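Local coordinates for protein amidohydrolase (Xanthomonas campestris pv. campestris, PDB 4DZH) that probably deaminates adenosine-type nucleosides such as 5'-methylthioadenosine, as a zinc-dependent amidohydrolase built on a TIM barrel, at residues 155-160 against 192-197; 132-137 against 413-418. All blocks are in the same frame, centred on the assembly; numbering follows the deposited sequence.

Contact 1 (155-160 against 192-197); sequences FRALVG and PLISTA
The guanidinium of Arg-156 has methyl CD2 of Leu-193 over one face, 3.7 Å above its plane and displaced from the group's centre, while the carbonyl oxygen of Pro-192 and two waters sit in plane at its edge. From that edge, Arg-156 NH1 reaches Pro-192 O at 2.9 Å, but the N-H is bent to 116° and the bond is weak. A bend at chi3 (-57°) folds the arginine back over the leucine, the two chains crossing at about a right angle. Its strongest polar partner is Asp-380, in a salt bridge to NE.

Beyond this end, strands 156-160 and 194-197 run parallel as the two strands of a right-handed beta-alpha-beta unit whose crossover helix is 174-188. Four backbone bonds join the segments, the first using Leu-193 O just before its strand. Val-159 N to Ser-195 O is the shortest at 2.8 Å. On one face of the sheet Leu-158 CD1 lies 3.9 Å from Ala-197 CB; on the other, Val-159 CG2 touches Ile-194 CG2 at 4.1 Å, and Thr-196 packs on His-185, which binds a second zinc apart from that of His-79 and Asp-316.

Amide bonding in the buried barrel sheet thus gives way, at the strand starts, to an arginine whose water links to the carbonyls are weak and whose charge Asp-380 probably balances.

Contact 2 (132-137 against 413-418); sequences GTTCVN and VWIAGK
Thr-134 turns its methyl CG2 anti to its own carbonyl carbon, with OG1 taking the place between N and C (chi1 51°), and this sends CG2 toward Val-413 and Ile-415. On the other side, Val-413 has CG1 anti to the backbone N (chi1 173°), which brings that branch within 3.7 Å of Thr-134 CG2. Ile-415 comes in with CG1, 3.9 Å from the same methyl, and its CD1 reaches on to 3.6 Å from Thr-134 O. The threonine methyl therefore meets both aliphatic chains, which run antiparallel to the threonine side chain. Val-413 uses its second branch as well: CG2 approaches Gly-132 CA at 4.3 Å.

The backbones stay well apart, with strand axes 8.1 Å apart at closest approach and 34° between their directions, so the join is made by apolar side-chain contact. Gly-132 is the C-prime residue of a Schellman motif closing helix 114-130, and its positive phi lets the chain turn straight into barrel strand 133-139. Strand 410-415 belongs to the strands that pair on through 381-385 to 69-80, itself the neighbour of 133-139 in the barrel.

Just after Ile-415 the chain reverses in a type I' turn closed by Lys-418 N to Ile-415 O at 3.0 Å; Ile-415 N to Lys-418 O, at 3.1 Å, completes the hairpin pair. Leu-129 of helix 114-130 packs on both Val-413 and Ile-415, and Phe-155 also touches Ile-415.

Overall arrangement
The centres of contacts 1 and 2 lie about 12 Å apart, joined through strand 133-139, which pairs directly with strand 156-163. Leu-158 N to Val-136 O and Arg-156 O to Val-136 N are probable hydrogen bonds between them. Along the chain the order is 132-137, 155-160, 192-197, 413-418, so contact 1 is nested inside the long loop closed by contact 2. Contact 1 thus joins consecutive strands of the barrel wall, while contact 2 brings a strand from late in the chain against the N-terminal end of strand 133-139, where helix 114-130 hands over to it, away from the zinc sites. Asp-380 spans both contacts, also bonding the backbone N of Ala-416.

Contact 1 (155-160 against 192-197)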
ATOM      1  N   PHE A 155     -21.822  13.864  -1.294  1.00 15.68           N
ATOM      2  CA  PHE A 155     -21.015  12.712  -0.954  1.00 16.20           C
ATOM      3  C   PHE A 155     -21.798  11.871   0.055  1.00 16.36           C
ATOM      4  O   PHE A 155     -22.399  12.434   0.956  1.00 20.00           O
ATOM      5  CB  PHE A 155     -19.661  13.185  -0.372  1.00 18.00           C
ATOM      6  CG  PHE A 155     -18.652  12.080  -0.201  1.00 12.81           C
ATOM      7  CD1 PHE A 155     -18.688  11.217   0.899  1.00 13.16           C
ATOM      8  CD2 PHE A 155     -17.665  11.900  -1.150  1.00 13.51           C
ATOM      9  CE1 PHE A 155     -17.761  10.179   1.022  1.00 15.57           C
ATOM     10  CE2 PHE A 155     -16.730  10.841  -1.051  1.00 14.58           C
ATOM     11  CZ  PHE A 155     -16.767   9.991   0.051  1.00 15.35           C
ATOM     12  N   ARG A 156     -21.841  10.543  -0.145  1.00 15.10           N
ATOM     13  CA  ARG A 156     -22.703   9.701   0.684  1.00 16.39           C
ATOM     14  C   ARG A 156     -22.069   9.392   2.043  1.00 15.40           C
ATOM     15  O   ARG A 156     -20.876   9.109   2.145  1.00 15.82           O
ATOM     16  CB  ARG A 156     -23.009   8.399  -0.056  1.00 14.99           C
ATOM     17  CG  ARG A 156     -24.237   7.647   0.505  1.00 17.52           C
ATOM     18  CD  ARG A 156     -24.532   6.431  -0.358  1.00 17.51           C
ATOM     19  NE  ARG A 156     -24.758   6.819  -1.745  1.00 17.58           N
ATOM     20  CZ  ARG A 156     -25.904   7.336  -2.198  1.00 17.87           C
ATOM     21  NH1 ARG A 156     -26.929   7.568  -1.364  1.00 21.41           N
ATOM     22  NH2 ARG A 156     -26.024   7.646  -3.483  1.00 19.97           N
ATOM     23  N   ALA A 157     -22.885   9.417   3.090  1.00 15.48           N
ATOM     24  CA  ALA A 157     -22.321   9.150   4.411  1.00 15.14           C
ATOM     25  C   ALA A 157     -23.335   8.634   5.391  1.00 15.91           C
ATOM     26  O   ALA A 157     -24.471   9.108   5.459  1.00 17.03           O
ATOM     27  CB  ALA A 157     -21.720  10.430   4.976  1.00 17.07           C
ATOM     28  N   LEU A 158     -22.861   7.713   6.214  1.00 12.55           N
ATOM     29  CA  LEU A 158     -23.555   7.388   7.485  1.00 15.77           C
ATOM     30  C   LEU A 158     -22.782   8.174   8.535  1.00 15.98           C
ATOM     31  O   LEU A 158     -21.559   7.943   8.711  1.00 16.51           O
ATOM     32  CB  LEU A 158     -23.469   5.877   7.760  1.00 16.05           C
ATOM     33  CG  LEU A 158     -24.119   5.451   9.099  1.00 16.15           C
ATOM     34  CD1 LEU A 158     -25.609   5.792   9.165  1.00 18.23           C
ATOM     35  CD2 LEU A 158     -23.931   3.953   9.360  1.00 17.40           C
ATOM     36  N   VAL A 159     -23.444   9.142   9.170  1.00 16.15           N
ATOM     37  CA  VAL A 159     -22.752  10.097  10.043  1.00 15.82           C
ATOM     38  C   VAL A 159     -23.070   9.769  11.478  1.00 15.93           C
ATOM     39  O   VAL A 159     -24.244   9.687  11.862  1.00 17.24           O
ATOM     40  CB  VAL A 159     -23.175  11.546   9.729  1.00 16.32           C
ATOM     41  CG1 VAL A 159     -22.531  12.515  10.725  1.00 17.99           C
ATOM     42  CG2 VAL A 159     -22.764  11.913   8.311  1.00 17.14           C
ATOM     43  N   GLY A 160     -22.027   9.544  12.262  1.00 13.23           N
ATOM     44  CA  GLY A 160     -22.268   9.160  13.647  1.00 18.53           C
ATOM     45  C   GLY A 160     -22.324  10.308  14.637  1.00 17.50           C
ATOM     46  O   GLY A 160     -21.503  11.238  14.574  1.00 19.92           O
ATOM     47  N   PRO A 192     -31.703  11.267   1.000  1.00 21.36           N
ATOM     48  CA  PRO A 192     -31.183  10.189   0.134  1.00 22.94           C
ATOM     49  C   PRO A 192     -29.658   9.960   0.198  1.00 21.91           C
ATOM     50  O   PRO A 192     -29.183   8.880  -0.162  1.00 24.33           O
ATOM     51  CB  PRO A 192     -31.562  10.664  -1.271  1.00 25.19           C
ATOM     52  CG  PRO A 192     -31.618  12.143  -1.176  1.00 24.54           C
ATOM     53  CD  PRO A 192     -32.151  12.435   0.216  1.00 27.87           C
ATOM     54  N   LEU A 193     -28.916  10.970   0.626  1.00 19.55           N
ATOM     55  CA  LEU A 193     -27.459  10.884   0.706  1.00 18.98           C
ATOM     56  C   LEU A 193     -26.918  10.619   2.130  1.00 16.63           C
ATOM     57  O   LEU A 193     -25.924   9.895   2.277  1.00 19.29           O
ATOM     58  CB  LEU A 193     -26.837  12.159   0.138  1.00 22.00           C
ATOM     59  CG  LEU A 193     -26.469  12.199  -1.351  1.00 28.14           C
ATOM     60  CD1 LEU A 193     -25.931  13.581  -1.732  1.00 31.38           C
ATOM     61  CD2 LEU A 193     -25.485  11.099  -1.745  1.00 25.32           C
ATOM     62  N   ILE A 194     -27.540  11.242   3.136  1.00 17.72           N
ATOM     63  CA  ILE A 194     -27.050  11.236   4.513  1.00 17.04           C
ATOM     64  C   ILE A 194     -27.997  10.465   5.404  1.00 20.71           C
ATOM     65  O   ILE A 194     -29.236  10.706   5.401  1.00 20.38           O
ATOM     66  CB  ILE A 194     -26.950  12.655   5.074  1.00 18.89           C
ATOM     67  CG1 ILE A 194     -26.125  13.583   4.143  1.00 18.97           C
ATOM     68  CG2 ILE A 194     -26.434  12.624   6.537  1.00 23.14           C
ATOM     69  CD1 ILE A 194     -24.695  13.140   3.945  1.00 19.58           C
ATOM     70  N   SER A 195     -27.429   9.499   6.119  1.00 18.00           N
ATOM     71  CA  SER A 195     -28.135   8.834   7.209  1.00 19.60           C
ATOM     72  C   SER A 195     -27.324   8.994   8.501  1.00 19.52           C
ATOM     73  O   SER A 195     -26.136   9.402   8.476  1.00 17.50           O
ATOM     74  CB  SER A 195     -28.375   7.352   6.895  1.00 22.39           C
ATOM     75  OG  SER A 195     -29.248   7.217   5.781  1.00 24.74           O
ATOM     76  N   THR A 196     -27.957   8.657   9.622  1.00 20.83           N
ATOM     77  CA  THR A 196     -27.327   8.918  10.902  1.00 19.78           C
ATOM     78  C   THR A 196     -27.219   7.666  11.754  1.00 19.71           C
ATOM     79  O   THR A 196     -28.020   6.735  11.615  1.00 20.39           O
ATOM     80  CB  THR A 196     -28.070  10.003  11.694  1.00 22.10           C
ATOM     81  OG1 THR A 196     -29.400   9.563  12.029  1.00 22.14           O
ATOM     82  CG2 THR A 196     -28.137  11.317  10.877  1.00 21.60           C
ATOM     83  N   ALA A 197     -26.218   7.653  12.632  1.00 17.61           N
ATOM     84  CA  ALA A 197     -25.997   6.493  13.516  1.00 18.59           C
ATOM     85  C   ALA A 197     -25.587   7.003  14.884  1.00 20.02           C
ATOM     86  O   ALA A 197     -25.182   8.157  15.012  1.00 19.85           O
ATOM     87  CB  ALA A 197     -24.847   5.624  12.956  1.00 20.71           C
TER
HETATM   88  O   HOH W   1     -28.695   9.057  -3.447  1.00 22.86           O
HETATM   89  O   HOH W   2     -27.361   7.010   1.614  1.00 25.99           O

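Contact 2 (132-137 against 413-418)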
ATOM      1  N   GLY A 132     -11.385   7.094  -5.498  1.00 13.19           N
ATOM      2  CA  GLY A 132     -12.507   6.204  -5.797  1.00 13.49           C
ATOM      3  C   GLY A 132     -13.348   5.759  -4.606  1.00 12.36           C
ATOM      4  O   GLY A 132     -14.120   4.782  -4.749  1.00 14.18           O
ATOM      5  N   THR A 133     -13.269   6.476  -3.491  1.00 11.54           N
ATOM      6  CA  THR A 133     -14.184   6.214  -2.359  1.00 13.09           C
ATOM      7  C   THR A 133     -15.362   7.162  -2.483  1.00 13.47           C
ATOM      8  O   THR A 133     -15.183   8.403  -2.677  1.00 14.37           O
ATOM      9  CB  THR A 133     -13.474   6.449  -1.026  1.00 12.69           C
ATOM     10  OG1 THR A 133     -12.478   5.441  -0.842  1.00 13.27           O
ATOM     11  CG2 THR A 133     -14.476   6.369   0.189  1.00 12.59           C
ATOM     12  N   THR A 134     -16.588   6.622  -2.338  1.00 14.32           N
ATOM     13  CA  THR A 134     -17.812   7.399  -2.583  1.00 15.51           C
ATOM     14  C   THR A 134     -18.782   7.457  -1.382  1.00 15.16           C
ATOM     15  O   THR A 134     -19.824   8.165  -1.422  1.00 15.17           O
ATOM     16  CB  THR A 134     -18.629   6.820  -3.770  1.00 14.17           C
ATOM     17  OG1 THR A 134     -18.828   5.403  -3.576  1.00 17.43           O
ATOM     18  CG2 THR A 134     -17.872   7.020  -5.067  1.00 15.67           C
ATOM     19  N   CYS A 135     -18.420   6.752  -0.313  1.00 15.41           N
ATOM     20  CA  CYS A 135     -19.270   6.675   0.879  1.00 13.92           C
ATOM     21  C   CYS A 135     -18.385   6.456   2.115  1.00 12.74           C
ATOM     22  O   CYS A 135     -17.392   5.724   2.026  1.00 13.16           O
ATOM     23  CB  CYS A 135     -20.207   5.478   0.709  1.00 18.24           C
ATOM     24  SG  CYS A 135     -21.536   5.338   1.966  1.00 17.11           S
ATOM     25  N   VAL A 136     -18.790   7.052   3.252  1.00 12.82           N
ATOM     26  CA  VAL A 136     -18.056   6.849   4.494  1.00 13.40           C
ATOM     27  C   VAL A 136     -18.996   6.530   5.608  1.00 16.17           C
ATOM     28  O   VAL A 136     -20.209   6.823   5.520  1.00 15.69           O
ATOM     29  CB  VAL A 136     -17.282   8.115   4.944  1.00 17.87           C
ATOM     30  CG1 VAL A 136     -16.136   8.326   4.050  1.00 20.91           C
ATOM     31  CG2 VAL A 136     -18.193   9.365   4.995  1.00 17.31           C
ATOM     32  N   ASN A 137     -18.406   5.902   6.633  1.00 14.29           N
ATOM     33  CA  ASN A 137     -19.059   5.698   7.927  1.00 13.42           C
ATOM     34  C   ASN A 137     -18.265   6.578   8.874  1.00 15.32           C
ATOM     35  O   ASN A 137     -17.226   6.145   9.427  1.00 16.44           O
ATOM     36  CB  ASN A 137     -18.911   4.249   8.342  1.00 14.40           C
ATOM     37  CG  ASN A 137     -19.695   3.913   9.587  1.00 16.62           C
ATOM     38  OD1 ASN A 137     -20.647   4.607   9.969  1.00 18.09           O
ATOM     39  ND2 ASN A 137     -19.354   2.794  10.181  1.00 15.84           N
ATOM     40  N   VAL A 413     -15.501   9.447 -11.243  1.00 14.43           N
ATOM     41  CA  VAL A 413     -16.329   9.091 -10.095  1.00 16.15           C
ATOM     42  C   VAL A 413     -17.679   9.781 -10.184  1.00 15.71           C
ATOM     43  O   VAL A 413     -17.773  11.012 -10.421  1.00 18.54           O
ATOM     44  CB  VAL A 413     -15.644   9.573  -8.816  1.00 16.11           C
ATOM     45  CG1 VAL A 413     -16.578   9.361  -7.614  1.00 18.69           C
ATOM     46  CG2 VAL A 413     -14.338   8.831  -8.641  1.00 18.15           C
ATOM     47  N   TRP A 414     -18.733   9.001  -9.972  1.00 19.95           N
ATOM     48  CA  TRP A 414     -20.095   9.532  -9.876  1.00 19.60           C
ATOM     49  C   TRP A 414     -20.701   9.090  -8.558  1.00 16.06           C
ATOM     50  O   TRP A 414     -20.466   7.952  -8.122  1.00 16.19           O
ATOM     51  CB  TRP A 414     -20.986   8.963 -10.970  1.00 17.78           C
ATOM     52  CG  TRP A 414     -20.574   9.291 -12.375  1.00 20.23           C
ATOM     53  CD1 TRP A 414     -21.091  10.290 -13.175  1.00 19.63           C
ATOM     54  CD2 TRP A 414     -19.602   8.605 -13.162  1.00 20.74           C
ATOM     55  NE1 TRP A 414     -20.493  10.258 -14.419  1.00 27.49           N
ATOM     56  CE2 TRP A 414     -19.593   9.226 -14.445  1.00 22.19           C
ATOM     57  CE3 TRP A 414     -18.760   7.513 -12.929  1.00 22.90           C
ATOM     58  CZ2 TRP A 414     -18.729   8.818 -15.459  1.00 23.87           C
ATOM     59  CZ3 TRP A 414     -17.894   7.101 -13.968  1.00 26.18           C
ATOM     60  CH2 TRP A 414     -17.903   7.752 -15.208  1.00 23.06           C
ATOM     61  N   ILE A 415     -21.499   9.980  -7.961  1.00 14.71           N
ATOM     62  CA  ILE A 415     -22.272   9.683  -6.740  1.00 14.28           C
ATOM     63  C   ILE A 415     -23.711  10.073  -7.047  1.00 17.51           C
ATOM     64  O   ILE A 415     -24.012  11.242  -7.377  1.00 16.78           O
ATOM     65  CB  ILE A 415     -21.777  10.444  -5.488  1.00 17.36           C
ATOM     66  CG1 ILE A 415     -20.297  10.121  -5.238  1.00 20.71           C
ATOM     67  CG2 ILE A 415     -22.655  10.112  -4.219  1.00 16.39           C
ATOM     68  CD1 ILE A 415     -19.742  10.730  -3.913  1.00 20.04           C
ATOM     69  N   ALA A 416     -24.584   9.079  -6.955  1.00 15.98           N
ATOM     70  CA  ALA A 416     -26.002   9.261  -7.383  1.00 19.19           C
ATOM     71  C   ALA A 416     -26.062   9.826  -8.820  1.00 22.06           C
ATOM     72  O   ALA A 416     -26.897  10.695  -9.148  1.00 21.41           O
ATOM     73  CB  ALA A 416     -26.748  10.155  -6.402  1.00 17.54           C
ATOM     74  N   GLY A 417     -25.147   9.341  -9.662  1.00 19.81           N
ATOM     75  CA  GLY A 417     -25.091   9.731 -11.050  1.00 19.31           C
ATOM     76  C   GLY A 417     -24.539  11.125 -11.312  1.00 19.95           C
ATOM     77  O   GLY A 417     -24.480  11.528 -12.474  1.00 24.51           O
ATOM     78  N   LYS A 418     -24.128  11.870 -10.277  1.00 17.06           N
ATOM     79  CA  LYS A 418     -23.621  13.219 -10.500  1.00 18.83           C
ATOM     80  C   LYS A 418     -22.101  13.109 -10.604  1.00 20.13           C
ATOM     81  O   LYS A 418     -21.492  12.465  -9.749  1.00 21.24           O
ATOM     82  CB  LYS A 418     -23.972  14.153  -9.335  1.00 19.86           C
ATOM     83  CG  LYS A 418     -25.472  14.321  -8.994  1.00 25.78           C
ATOM     84  CD  LYS A 418     -26.275  14.715 -10.180  1.00 32.42           C
ATOM     85  CE  LYS A 418     -27.730  15.005  -9.769  1.00 38.37           C
ATOM     86  NZ  LYS A 418     -28.625  15.197 -10.963  1.00 46.58           N
TER